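Aromatic amino acid exporter YddG (Starkeya novella, PDB 5I20) exports a broad range of amino acids, including L-threonine, L-methionine, L-lysine and L-glutamate, across the cell inner membrane. Local coordinates at residues A21-S26 with W210-A215. Sequence-based numbering, arbitrary orientation.
Sequences ALATSS and WLAVVA
The peptide carbonyl of Ala23 is the flat group that Ala212 approaches, with Ala23 O 4.2 Å from Ala212 CB. The contact is a small helix-helix packing on the periplasmic side of the basket-shaped DMT transporter fold. It joins helix 20-27, in the first EamA family region, to helix 209-221, in the second. The Ala212 methyl group points at the other helix and sits against Ala23 and Ser26, which are nearly one turn apart. Ala212 CB is 4.4 Å from Ala23 CB. Small side chains let the backbones come close, with Ala23 CA and Ala212 CA 5.8 Å apart. No hydrogen bond crosses the interface. Ala23 O accepts a weak hydrogen bond from Ser26 N (3.2 Å) within its own helix. Only about 105 Å² is buried, both sides summed, and none of the three touching residues is fully buried. Val213, which points away from helix 20-27, packs on Leu35, Leu38 and Thr39 of helix 32-53. In Ser26 the hydroxyl stands beside the backbone N, anti to the carbonyl carbon (chi1 -58°). The backbone turns Ser26 CB toward the alanine, and this torsion keeps Ser26 OG farther off, 4.5 Å from Ala212 CB, while Ser26 CB touches Ala212 CB at 3.6 Å.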
loop_
_atom_site.group_PDB
_atom_site.type_symbol
_atom_site.label_atom_id
_atom_site.label_comp_id
_atom_site.label_asym_id
_atom_site.label_seq_id
_atom_site.Cartn_x
_atom_site.Cartn_y
_atom_site.Cartn_z
ATOM N N ALA A 21 -8.104 0.962 -7.766
ATOM C CA ALA A 21 -8.274 1.117 -9.209
ATOM C C ALA A 21 -9.735 1.362 -9.583
ATOM O O ALA A 21 -10.027 1.941 -10.627
ATOM C CB ALA A 21 -7.743 -0.107 -9.937
ATOM N N LEU A 22 -10.646 0.922 -8.724
ATOM C CA LEU A 22 -12.074 1.075 -8.969
ATOM C C LEU A 22 -12.509 2.531 -8.817
ATOM O O LEU A 22 -13.382 3.004 -9.542
ATOM C CB LEU A 22 -12.873 0.183 -8.017
ATOM C CG LEU A 22 -13.964 -0.703 -8.622
ATOM C CD1 LEU A 22 -14.683 -1.479 -7.526
ATOM C CD2 LEU A 22 -14.954 0.112 -9.440
ATOM N N ALA A 23 -11.892 3.236 -7.874
ATOM C CA ALA A 23 -12.259 4.619 -7.586
ATOM C C ALA A 23 -11.343 5.615 -8.295
ATOM O O ALA A 23 -11.617 6.815 -8.317
ATOM C CB ALA A 23 -12.241 4.865 -6.084
ATOM N N THR A 24 -10.254 5.111 -8.868
ATOM C CA THR A 24 -9.313 5.943 -9.610
ATOM C C THR A 24 -9.988 6.557 -10.834
ATOM O O THR A 24 -9.756 7.720 -11.172
ATOM C CB THR A 24 -8.073 5.130 -10.047
ATOM O OG1 THR A 24 -7.237 4.888 -8.910
ATOM C CG2 THR A 24 -7.268 5.878 -11.103
ATOM N N SER A 25 -10.839 5.771 -11.483
ATOM C CA SER A 25 -11.562 6.233 -12.660
ATOM C C SER A 25 -12.575 7.320 -12.307
ATOM O O SER A 25 -12.872 8.190 -13.126
ATOM C CB SER A 25 -12.268 5.060 -13.343
ATOM N N SER A 26 -13.098 7.268 -11.085
ATOM C CA SER A 26 -14.111 8.222 -10.640
ATOM C C SER A 26 -13.499 9.540 -10.172
ATOM O O SER A 26 -14.211 10.520 -9.958
ATOM C CB SER A 26 -14.952 7.618 -9.513
ATOM O OG SER A 26 -15.588 6.422 -9.927
ATOM N N TRP A 210 -16.958 13.558 -5.748
ATOM C CA TRP A 210 -16.782 13.722 -4.310
ATOM C C TRP A 210 -17.038 12.430 -3.539
ATOM O O TRP A 210 -16.410 12.183 -2.511
ATOM C CB TRP A 210 -17.696 14.827 -3.781
ATOM C CG TRP A 210 -17.052 16.177 -3.773
ATOM C CD1 TRP A 210 -17.342 17.229 -4.592
ATOM C CD2 TRP A 210 -16.001 16.620 -2.908
ATOM N NE1 TRP A 210 -16.539 18.302 -4.287
ATOM C CE2 TRP A 210 -15.707 17.953 -3.257
ATOM C CE3 TRP A 210 -15.280 16.019 -1.871
ATOM C CZ2 TRP A 210 -14.725 18.695 -2.607
ATOM C CZ3 TRP A 210 -14.307 16.757 -1.228
ATOM C CH2 TRP A 210 -14.036 18.080 -1.598
ATOM N N LEU A 211 -17.957 11.609 -4.035
ATOM C CA LEU A 211 -18.317 10.373 -3.350
ATOM C C LEU A 211 -17.168 9.369 -3.377
ATOM O O LEU A 211 -16.985 8.594 -2.439
ATOM C CB LEU A 211 -19.574 9.765 -3.973
ATOM C CG LEU A 211 -20.283 8.676 -3.165
ATOM C CD1 LEU A 211 -20.327 9.045 -1.689
ATOM C CD2 LEU A 211 -21.691 8.460 -3.699
ATOM N N ALA A 212 -16.393 9.390 -4.455
ATOM C CA ALA A 212 -15.221 8.532 -4.567
ATOM C C ALA A 212 -14.130 9.011 -3.620
ATOM O O ALA A 212 -13.436 8.207 -2.997
ATOM C CB ALA A 212 -14.712 8.506 -5.997
ATOM N N VAL A 213 -13.985 10.329 -3.522
ATOM C CA VAL A 213 -13.018 10.936 -2.617
ATOM C C VAL A 213 -13.268 10.488 -1.181
ATOM O O VAL A 213 -12.343 10.086 -0.476
ATOM C CB VAL A 213 -13.066 12.475 -2.691
ATOM C CG1 VAL A 213 -12.153 13.091 -1.643
ATOM C CG2 VAL A 213 -12.686 12.952 -4.083
ATOM N N VAL A 214 -14.528 10.549 -0.761
ATOM C CA VAL A 214 -14.899 10.157 0.594
ATOM C C VAL A 214 -14.656 8.666 0.825
ATOM O O VAL A 214 -14.190 8.264 1.889
ATOM C CB VAL A 214 -16.374 10.495 0.888
ATOM C CG1 VAL A 214 -16.751 10.078 2.300
ATOM C CG2 VAL A 214 -16.619 11.980 0.692
ATOM N N ALA A 215 -14.963 7.851 -0.182
ATOM C CA ALA A 215 -14.756 6.409 -0.096
ATOM C C ALA A 215 -13.280 6.079 0.095
ATOM O O ALA A 215 -12.923 5.246 0.930
ATOM C CB ALA A 215 -15.292 5.719 -1.338
#